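Local coordinates for protein translation initiation factor 6 (Methanocaldococcus jannaschii, PDB 1G61) that binds the 50S ribosomal subunit and prevents its association with the 30S subunit, so that the 70S initiation complex does not form, at residues A[139-147]-A[164-175]; A[185-193]-A[210-221]. One frame throughout, in Å; residues are numbered along the deposited sequence.

Contact 1 (A[139-147]-A[164-175]); sequences VEIGTIAEL and HPLVEDDELEFL
Glu171, in the first turn of helix 169-179, supplies the polar link to the loop after strand 138-141. Its CG lies opposite the backbone N (chi1 177°) and the chain runs extended from there, which carries the carboxylate up to the type I' turn of Ile144 to Leu147. Ala145 N gives Glu171 OE1 a nearly straight hydrogen bond (2.9 Å, 171°), meeting it on the syn side but tilted out of the carboxylate plane. The other oxygen, OE2 of Glu171, accepts from a water, and this water also bonds to Thr143 OG1 (2.7 Å) and accepts from Glu146 N. An alanine here removes the carboxylate, which would probably leave Ala145 N without its acceptor and the water of Thr143 and Glu146 without one of its holds, so that the turn is less firmly tied to the helix.

A CH-pi contact adds to this. Ala145 CB sits over one face of the His164 ring, 3.9 Å from its centroid; a methyl is small enough to let the backbone of the turn come this close. The in-plane bond from Leu166 N to His164 ND1 (3.0 Å) helps fix the rotation of the imidazole, while Leu147 CD1 approaches the ring obliquely.

The apolar contacts centre on Ile144, whose two branches divide the work: CG2 touches Val167 CG2 at 3.7 Å, and CD1 packs on Leu175 CD1 at 3.5 Å. A beta-branched residue suits a place that must fill two directions at once. Farther along, Glu140 CB meets the edge of the Phe174 ring at CZ (4.2 Å).

Leu119 of strand 117-120 touches both Ile144 and Leu175. The whole is a helix packed against a strand-to-turn connection, consistent with the repeated alpha-beta subdomains of the pentein fold to which IF6 belongs.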
loop_
_atom_site.group_PDB
_atom_site.type_symbol
_atom_site.label_atom_id
_atom_site.label_comp_id
_atom_site.label_asym_id
_atom_site.label_seq_id
_atom_site.Cartn_x
_atom_site.Cartn_y
_atom_site.Cartn_z
ATOM N N VAL A 139 2.704 -15.698 3.406
ATOM C CA VAL A 139 2.246 -14.742 4.438
ATOM C C VAL A 139 2.877 -15.088 5.762
ATOM O O VAL A 139 2.899 -16.263 6.149
ATOM C CB VAL A 139 0.701 -14.799 4.569
ATOM C CG1 VAL A 139 0.228 -13.925 5.730
ATOM C CG2 VAL A 139 0.066 -14.336 3.245
ATOM N N GLU A 140 3.449 -14.099 6.446
ATOM C CA GLU A 140 3.935 -14.290 7.809
ATOM C C GLU A 140 3.265 -13.268 8.725
ATOM O O GLU A 140 2.849 -12.180 8.274
ATOM C CB GLU A 140 5.464 -14.078 7.885
ATOM C CG GLU A 140 6.224 -15.055 6.999
ATOM C CD GLU A 140 5.985 -16.503 7.348
ATOM O OE1 GLU A 140 5.560 -16.826 8.488
ATOM O OE2 GLU A 140 6.231 -17.391 6.493
ATOM N N ILE A 141 3.165 -13.595 10.006
ATOM C CA ILE A 141 2.574 -12.708 11.001
ATOM C C ILE A 141 3.694 -11.963 11.684
ATOM O O ILE A 141 4.736 -12.574 12.036
ATOM C CB ILE A 141 1.755 -13.559 11.999
ATOM C CG1 ILE A 141 0.509 -14.182 11.340
ATOM C CG2 ILE A 141 1.455 -12.736 13.227
ATOM C CD1 ILE A 141 -0.093 -15.370 12.079
ATOM N N GLY A 142 3.521 -10.659 11.938
ATOM C CA GLY A 142 4.567 -9.995 12.739
ATOM C C GLY A 142 4.279 -8.519 12.836
ATOM O O GLY A 142 3.149 -8.060 12.521
ATOM N N THR A 143 5.292 -7.783 13.275
ATOM C CA THR A 143 5.210 -6.347 13.553
ATOM C C THR A 143 6.301 -5.612 12.782
ATOM O O THR A 143 7.140 -6.273 12.170
ATOM C CB THR A 143 5.364 -6.086 15.061
ATOM O OG1 THR A 143 6.560 -6.743 15.515
ATOM C CG2 THR A 143 4.231 -6.751 15.843
ATOM N N ILE A 144 6.289 -4.290 12.829
ATOM C CA ILE A 144 7.343 -3.438 12.292
ATOM C C ILE A 144 7.722 -2.456 13.376
ATOM O O ILE A 144 6.837 -1.691 13.784
ATOM C CB ILE A 144 6.902 -2.683 11.003
ATOM C CG1 ILE A 144 6.562 -3.612 9.863
ATOM C CG2 ILE A 144 7.958 -1.626 10.625
ATOM C CD1 ILE A 144 7.732 -4.047 9.036
ATOM N N ALA A 145 8.983 -2.513 13.832
ATOM C CA ALA A 145 9.446 -1.607 14.897
ATOM C C ALA A 145 8.497 -1.772 16.077
ATOM O O ALA A 145 8.141 -0.768 16.701
ATOM C CB ALA A 145 9.544 -0.175 14.433
ATOM N N GLU A 146 8.058 -2.985 16.387
ATOM C CA GLU A 146 7.185 -3.342 17.506
ATOM C C GLU A 146 5.728 -2.964 17.291
ATOM O O GLU A 146 4.885 -3.237 18.165
ATOM C CB GLU A 146 7.631 -2.708 18.849
ATOM C CG GLU A 146 9.134 -2.885 19.115
ATOM C CD GLU A 146 9.521 -2.516 20.537
ATOM O OE1 GLU A 146 10.063 -1.398 20.750
ATOM O OE2 GLU A 146 9.301 -3.384 21.405
ATOM N N LEU A 147 5.366 -2.367 16.168
ATOM C CA LEU A 147 4.005 -1.925 15.885
ATOM C C LEU A 147 3.234 -2.903 15.029
ATOM O O LEU A 147 3.766 -3.433 14.048
ATOM C CB LEU A 147 4.048 -0.558 15.158
ATOM C CG LEU A 147 4.802 0.539 15.958
ATOM C CD1 LEU A 147 5.007 1.755 15.063
ATOM C CD2 LEU A 147 4.045 0.869 17.236
ATOM N N HIS A 164 9.771 2.182 8.867
ATOM C CA HIS A 164 9.933 2.976 10.066
ATOM C C HIS A 164 11.401 3.038 10.478
ATOM O O HIS A 164 12.127 2.027 10.419
ATOM C CB HIS A 164 9.117 2.235 11.159
ATOM C CG HIS A 164 8.971 2.965 12.454
ATOM N ND1 HIS A 164 10.012 3.279 13.310
ATOM C CD2 HIS A 164 7.835 3.452 13.016
ATOM C CE1 HIS A 164 9.492 3.923 14.369
ATOM N NE2 HIS A 164 8.178 4.036 14.208
ATOM N N PRO A 165 11.845 4.219 10.912
ATOM C CA PRO A 165 13.285 4.403 11.208
ATOM C C PRO A 165 13.799 3.541 12.347
ATOM O O PRO A 165 15.058 3.411 12.456
ATOM C CB PRO A 165 13.376 5.906 11.529
ATOM C CG PRO A 165 12.027 6.323 11.902
ATOM C CD PRO A 165 11.057 5.450 11.143
ATOM N N LEU A 166 12.977 2.968 13.215
ATOM C CA LEU A 166 13.469 2.232 14.381
ATOM C C LEU A 166 13.518 0.740 14.152
ATOM O O LEU A 166 13.710 -0.047 15.091
ATOM C CB LEU A 166 12.643 2.549 15.646
ATOM C CG LEU A 166 12.773 4.013 16.095
ATOM C CD1 LEU A 166 11.969 4.248 17.363
ATOM C CD2 LEU A 166 14.241 4.399 16.257
ATOM N N VAL A 167 13.394 0.291 12.920
ATOM C CA VAL A 167 13.553 -1.144 12.617
ATOM C C VAL A 167 15.007 -1.544 12.784
ATOM O O VAL A 167 15.945 -0.893 12.282
ATOM C CB VAL A 167 13.085 -1.423 11.178
ATOM C CG1 VAL A 167 13.487 -2.816 10.739
ATOM C CG2 VAL A 167 11.587 -1.269 11.053
ATOM N N GLU A 168 15.222 -2.646 13.518
ATOM C CA GLU A 168 16.590 -3.092 13.791
ATOM C C GLU A 168 17.082 -3.980 12.653
ATOM O O GLU A 168 16.276 -4.523 11.895
ATOM C CB GLU A 168 16.610 -3.817 15.156
ATOM C CG GLU A 168 16.314 -2.878 16.309
ATOM C CD GLU A 168 16.284 -3.443 17.693
ATOM O OE1 GLU A 168 16.870 -4.522 17.947
ATOM O OE2 GLU A 168 15.655 -2.794 18.577
ATOM N N ASP A 169 18.396 -4.200 12.528
ATOM C CA ASP A 169 18.967 -4.894 11.420
ATOM C C ASP A 169 18.409 -6.312 11.281
ATOM O O ASP A 169 18.246 -6.740 10.124
ATOM C CB ASP A 169 20.512 -4.954 11.515
ATOM C CG ASP A 169 21.140 -3.574 11.537
ATOM O OD1 ASP A 169 20.541 -2.610 11.024
ATOM O OD2 ASP A 169 22.290 -3.549 12.069
ATOM N N ASP A 170 18.161 -7.028 12.365
ATOM C CA ASP A 170 17.688 -8.402 12.228
ATOM C C ASP A 170 16.305 -8.405 11.600
ATOM O O ASP A 170 16.003 -9.301 10.778
ATOM C CB ASP A 170 17.689 -9.135 13.557
ATOM C CG ASP A 170 17.018 -8.350 14.646
ATOM O OD1 ASP A 170 16.487 -7.242 14.415
ATOM O OD2 ASP A 170 17.049 -8.866 15.775
ATOM N N GLU A 171 15.481 -7.422 11.916
ATOM C CA GLU A 171 14.140 -7.331 11.334
ATOM C C GLU A 171 14.218 -6.880 9.890
ATOM O O GLU A 171 13.494 -7.376 9.023
ATOM C CB GLU A 171 13.299 -6.378 12.189
ATOM C CG GLU A 171 11.896 -6.165 11.585
ATOM C CD GLU A 171 11.000 -5.595 12.669
ATOM O OE1 GLU A 171 11.020 -4.379 12.911
ATOM O OE2 GLU A 171 10.317 -6.404 13.342
ATOM N N LEU A 172 15.138 -5.963 9.569
ATOM C CA LEU A 172 15.359 -5.553 8.187
ATOM C C LEU A 172 15.771 -6.759 7.320
ATOM O O LEU A 172 15.275 -6.936 6.222
ATOM C CB LEU A 172 16.404 -4.443 8.112
ATOM C CG LEU A 172 16.263 -3.328 7.111
ATOM C CD1 LEU A 172 15.043 -2.446 7.340
ATOM C CD2 LEU A 172 17.513 -2.473 7.158
ATOM N N GLU A 173 16.664 -7.625 7.810
ATOM C CA GLU A 173 17.021 -8.828 7.075
ATOM C C GLU A 173 15.833 -9.750 6.879
ATOM O O GLU A 173 15.628 -10.319 5.790
ATOM C CB GLU A 173 18.151 -9.630 7.749
ATOM C CG GLU A 173 18.729 -10.671 6.794
ATOM C CD GLU A 173 18.851 -10.288 5.331
ATOM O OE1 GLU A 173 19.602 -9.311 5.049
ATOM O OE2 GLU A 173 18.229 -10.948 4.442
ATOM N N PHE A 174 14.981 -9.946 7.873
ATOM C CA PHE A 174 13.754 -10.718 7.752
ATOM C C PHE A 174 12.838 -10.166 6.687
ATOM O O PHE A 174 12.299 -10.927 5.882
ATOM C CB PHE A 174 13.089 -10.725 9.142
ATOM C CG PHE A 174 11.661 -11.275 9.089
ATOM C CD1 PHE A 174 11.361 -12.626 9.010
ATOM C CD2 PHE A 174 10.609 -10.372 9.103
ATOM C CE1 PHE A 174 10.040 -13.065 8.958
ATOM C CE2 PHE A 174 9.302 -10.829 9.054
ATOM C CZ PHE A 174 8.995 -12.176 8.972
ATOM N N LEU A 175 12.614 -8.846 6.694
ATOM C CA LEU A 175 11.723 -8.233 5.700
ATOM C C LEU A 175 12.278 -8.370 4.291
ATOM O O LEU A 175 11.590 -8.634 3.312
ATOM C CB LEU A 175 11.509 -6.752 6.022
ATOM C CG LEU A 175 10.779 -6.533 7.363
ATOM C CD1 LEU A 175 10.861 -5.061 7.778
ATOM C CD2 LEU A 175 9.343 -7.043 7.381
HETATM O O HOH W 1 8.885 -5.479 15.230
#

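Contact 2 (A[185-193]-A[210-221]); sequences GKGTANKGT and GGDTTGPELLII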
loop_
_atom_site.group_PDB
_atom_site.type_symbol
_atom_site.label_atom_id
_atom_site.label_comp_id
_atom_site.label_asym_id
_atom_site.label_seq_id
_atom_site.Cartn_x
_atom_site.Cartn_y
_atom_site.Cartn_z
ATOM N N GLY A 185 15.610 -0.052 3.125
ATOM C CA GLY A 185 16.152 0.981 4.042
ATOM C C GLY A 185 15.093 1.428 5.014
ATOM O O GLY A 185 13.963 0.927 4.992
ATOM N N LYS A 186 15.507 2.379 5.834
ATOM C CA LYS A 186 14.616 2.891 6.862
ATOM C C LYS A 186 14.675 4.396 6.901
ATOM O O LYS A 186 15.734 4.982 6.666
ATOM C CB LYS A 186 14.939 2.291 8.221
ATOM C CG LYS A 186 16.327 2.425 8.781
ATOM C CD LYS A 186 16.521 1.585 10.036
ATOM C CE LYS A 186 17.275 2.267 11.152
ATOM N NZ LYS A 186 17.278 1.573 12.500
ATOM N N GLY A 187 13.588 5.054 7.242
ATOM C CA GLY A 187 13.608 6.526 7.241
ATOM C C GLY A 187 12.204 7.063 7.551
ATOM O O GLY A 187 11.282 6.336 7.912
ATOM N N THR A 188 12.084 8.375 7.419
ATOM C CA THR A 188 10.791 9.049 7.625
ATOM C C THR A 188 10.277 9.657 6.325
ATOM O O THR A 188 10.966 9.698 5.298
ATOM C CB THR A 188 10.891 10.132 8.715
ATOM O OG1 THR A 188 11.934 11.056 8.362
ATOM C CG2 THR A 188 11.234 9.528 10.077
ATOM N N ALA A 189 9.032 10.139 6.375
ATOM C CA ALA A 189 8.483 10.900 5.254
ATOM C C ALA A 189 7.677 12.068 5.825
ATOM O O ALA A 189 7.431 12.104 7.035
ATOM C CB ALA A 189 7.639 10.003 4.371
ATOM N N ASN A 190 7.300 12.993 4.964
ATOM C CA ASN A 190 6.493 14.120 5.407
ATOM C C ASN A 190 7.136 14.838 6.611
ATOM O O ASN A 190 6.447 15.217 7.541
ATOM C CB ASN A 190 5.062 13.706 5.706
ATOM C CG ASN A 190 4.193 13.590 4.458
ATOM O OD1 ASN A 190 4.501 14.214 3.428
ATOM N ND2 ASN A 190 3.136 12.797 4.536
ATOM N N LYS A 191 8.418 15.061 6.571
ATOM C CA LYS A 191 9.128 15.839 7.588
ATOM C C LYS A 191 9.008 15.191 8.962
ATOM O O LYS A 191 8.640 15.812 9.954
ATOM C CB LYS A 191 8.651 17.293 7.624
ATOM C CG LYS A 191 9.658 18.252 8.255
ATOM C CD LYS A 191 8.966 19.607 8.474
ATOM C CE LYS A 191 9.960 20.599 9.059
ATOM N NZ LYS A 191 9.416 21.963 9.133
ATOM N N GLY A 192 9.414 13.889 8.986
ATOM C CA GLY A 192 9.579 13.276 10.276
ATOM C C GLY A 192 8.520 12.283 10.660
ATOM O O GLY A 192 8.583 11.657 11.720
ATOM N N THR A 193 7.497 12.049 9.846
ATOM C CA THR A 193 6.491 11.043 10.156
ATOM C C THR A 193 7.128 9.674 10.045
ATOM O O THR A 193 7.770 9.361 9.023
ATOM C CB THR A 193 5.305 11.231 9.179
ATOM O OG1 THR A 193 4.734 12.532 9.441
ATOM C CG2 THR A 193 4.226 10.182 9.393
ATOM N N GLY A 210 4.236 11.990 0.062
ATOM C CA GLY A 210 3.526 13.140 0.593
ATOM C C GLY A 210 4.336 14.425 0.397
ATOM O O GLY A 210 5.576 14.449 0.498
ATOM N N GLY A 211 3.624 15.524 0.142
ATOM C CA GLY A 211 4.185 16.820 -0.221
ATOM C C GLY A 211 5.142 17.400 0.806
ATOM O O GLY A 211 6.015 18.239 0.462
ATOM N N ASP A 212 5.071 17.062 2.094
ATOM C CA ASP A 212 5.962 17.625 3.084
ATOM C C ASP A 212 7.308 16.904 3.167
ATOM O O ASP A 212 8.180 17.293 3.918
ATOM C CB ASP A 212 5.301 17.576 4.462
ATOM C CG ASP A 212 4.067 18.484 4.494
ATOM O OD1 ASP A 212 4.123 19.610 3.931
ATOM O OD2 ASP A 212 3.076 18.066 5.122
ATOM N N THR A 213 7.448 15.810 2.413
ATOM C CA THR A 213 8.696 15.052 2.443
ATOM C C THR A 213 9.877 15.938 2.089
ATOM O O THR A 213 9.817 16.676 1.090
ATOM C CB THR A 213 8.554 13.851 1.482
ATOM O OG1 THR A 213 7.477 13.049 1.983
ATOM C CG2 THR A 213 9.795 12.983 1.444
ATOM N N THR A 214 10.943 15.866 2.870
ATOM C CA THR A 214 12.105 16.704 2.635
ATOM C C THR A 214 13.104 16.112 1.650
ATOM O O THR A 214 13.042 14.946 1.230
ATOM C CB THR A 214 12.853 16.948 3.966
ATOM O OG1 THR A 214 13.447 15.695 4.338
ATOM C CG2 THR A 214 11.882 17.418 5.037
ATOM N N GLY A 215 14.106 16.884 1.244
ATOM C CA GLY A 215 15.187 16.415 0.353
ATOM C C GLY A 215 15.919 15.238 0.990
ATOM O O GLY A 215 16.078 14.220 0.296
ATOM N N PRO A 216 16.397 15.335 2.234
ATOM C CA PRO A 216 17.096 14.179 2.804
ATOM C C PRO A 216 16.215 12.961 2.867
ATOM O O PRO A 216 16.645 11.826 2.646
ATOM C CB PRO A 216 17.474 14.711 4.196
ATOM C CG PRO A 216 17.632 16.197 3.961
ATOM C CD PRO A 216 16.462 16.552 3.088
ATOM N N GLU A 217 14.929 13.131 3.178
ATOM C CA GLU A 217 14.031 11.986 3.229
ATOM C C GLU A 217 13.887 11.359 1.858
ATOM O O GLU A 217 13.874 10.124 1.720
ATOM C CB GLU A 217 12.630 12.386 3.743
ATOM C CG GLU A 217 12.612 12.702 5.236
ATOM C CD GLU A 217 11.255 13.221 5.721
ATOM O OE1 GLU A 217 10.537 13.934 4.952
ATOM O OE2 GLU A 217 10.921 12.914 6.891
ATOM N N LEU A 218 13.739 12.215 0.854
ATOM C CA LEU A 218 13.553 11.720 -0.521
ATOM C C LEU A 218 14.738 10.876 -0.941
ATOM O O LEU A 218 14.602 9.831 -1.597
ATOM C CB LEU A 218 13.310 12.921 -1.422
ATOM C CG LEU A 218 12.569 12.643 -2.730
ATOM C CD1 LEU A 218 11.183 12.067 -2.450
ATOM C CD2 LEU A 218 12.482 13.916 -3.564
ATOM N N LEU A 219 15.955 11.318 -0.601
ATOM C CA LEU A 219 17.109 10.507 -0.948
ATOM C C LEU A 219 17.036 9.096 -0.381
ATOM O O LEU A 219 17.330 8.079 -1.005
ATOM C CB LEU A 219 18.340 11.270 -0.428
ATOM C CG LEU A 219 19.682 10.745 -0.868
ATOM C CD1 LEU A 219 19.750 10.662 -2.385
ATOM C CD2 LEU A 219 20.785 11.670 -0.337
ATOM N N ILE A 220 16.681 8.991 0.898
ATOM C CA ILE A 220 16.565 7.702 1.575
ATOM C C ILE A 220 15.446 6.876 0.967
ATOM O O ILE A 220 15.576 5.642 0.800
ATOM C CB ILE A 220 16.459 7.927 3.087
ATOM C CG1 ILE A 220 17.835 8.382 3.647
ATOM C CG2 ILE A 220 15.978 6.685 3.816
ATOM C CD1 ILE A 220 17.777 9.089 4.975
ATOM N N ILE A 221 14.306 7.493 0.629
ATOM C CA ILE A 221 13.203 6.772 -0.023
ATOM C C ILE A 221 13.640 6.222 -1.359
ATOM O O ILE A 221 13.369 5.046 -1.684
ATOM C CB ILE A 221 12.035 7.746 -0.196
ATOM C CG1 ILE A 221 11.457 8.128 1.172
ATOM C CG2 ILE A 221 10.976 7.165 -1.142
ATOM C CD1 ILE A 221 10.597 9.392 1.139
HETATM O O HOH W 2 13.372 8.758 4.282
#
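Glu217 and Thr188 meet at an oblique angle in an arrangement that unites two motifs: a G1 beta bulge, in which Gly192 and Thr193 both face Ala189, and a capping box formed by Thr214 and Glu217 at the start of helix 215-225. The glutamate is extended beyond CG, and its carboxylate lies against the bulge loop. Glu217 OE2 takes the hydroxyl of Thr188 on its anti lone pair (Thr188 OG1 to Glu217 OE2 2.6 Å) and Gly192 N on its syn side (2.8 Å). Glu217 OE1 uses its syn lone pair for Lys191 N at 2.9 Å and is met on its anti side by Thr214 N. Four donors thus grip one buried carboxylate, which would probably stabilise its charged form. Thr188 OG1 stands between its own backbone N and carbonyl carbon (chi1 56°), which turns it to the glutamate.

Thr214 OG1 completes the box by accepting from Glu217 N, while its CG2 lies crosswise to the Lys191 chain. Thr213 works as a relay: its OG1 accepts from Asn190 N at 3.0 Å and donates to Gly210 O at 2.8 Å. Asn190 folds its amide over Gly210, where a side chain on the glycine would strike OD1; that oxygen receives a weak bond from Asp212 N, and ND2 is held by Pro13 O.

At the other end, Ile220 CG2 presses on Lys186 O (3.3 Å) beside Gly187, which leaves room for it. Between the loop and the helix a water donates to Thr188 O at 2.8 Å and to Glu217 O at 2.9 Å.

Contacts 1 and 2 follow one another along the chain, with centres 19 Å apart; these lie about 16 Å (contact 1) and about 17 Å (contact 2) from the centre of the chain. In both, the glutamate at the third position of a helix accepts from backbone N-H of the loop after a strand, one in contact 1 and two in contact 2, a likeness consistent with internal repetition. They are joined directly: Lys186 NZ lies 2.8 Å from Val167 O, a probable hydrogen bond, and Pro165 CD packs 3.4 Å from Gly187 O. Strand 160-163, which leads into 164-175, also pairs in parallel with 183-186, the strand at the start of contact 2.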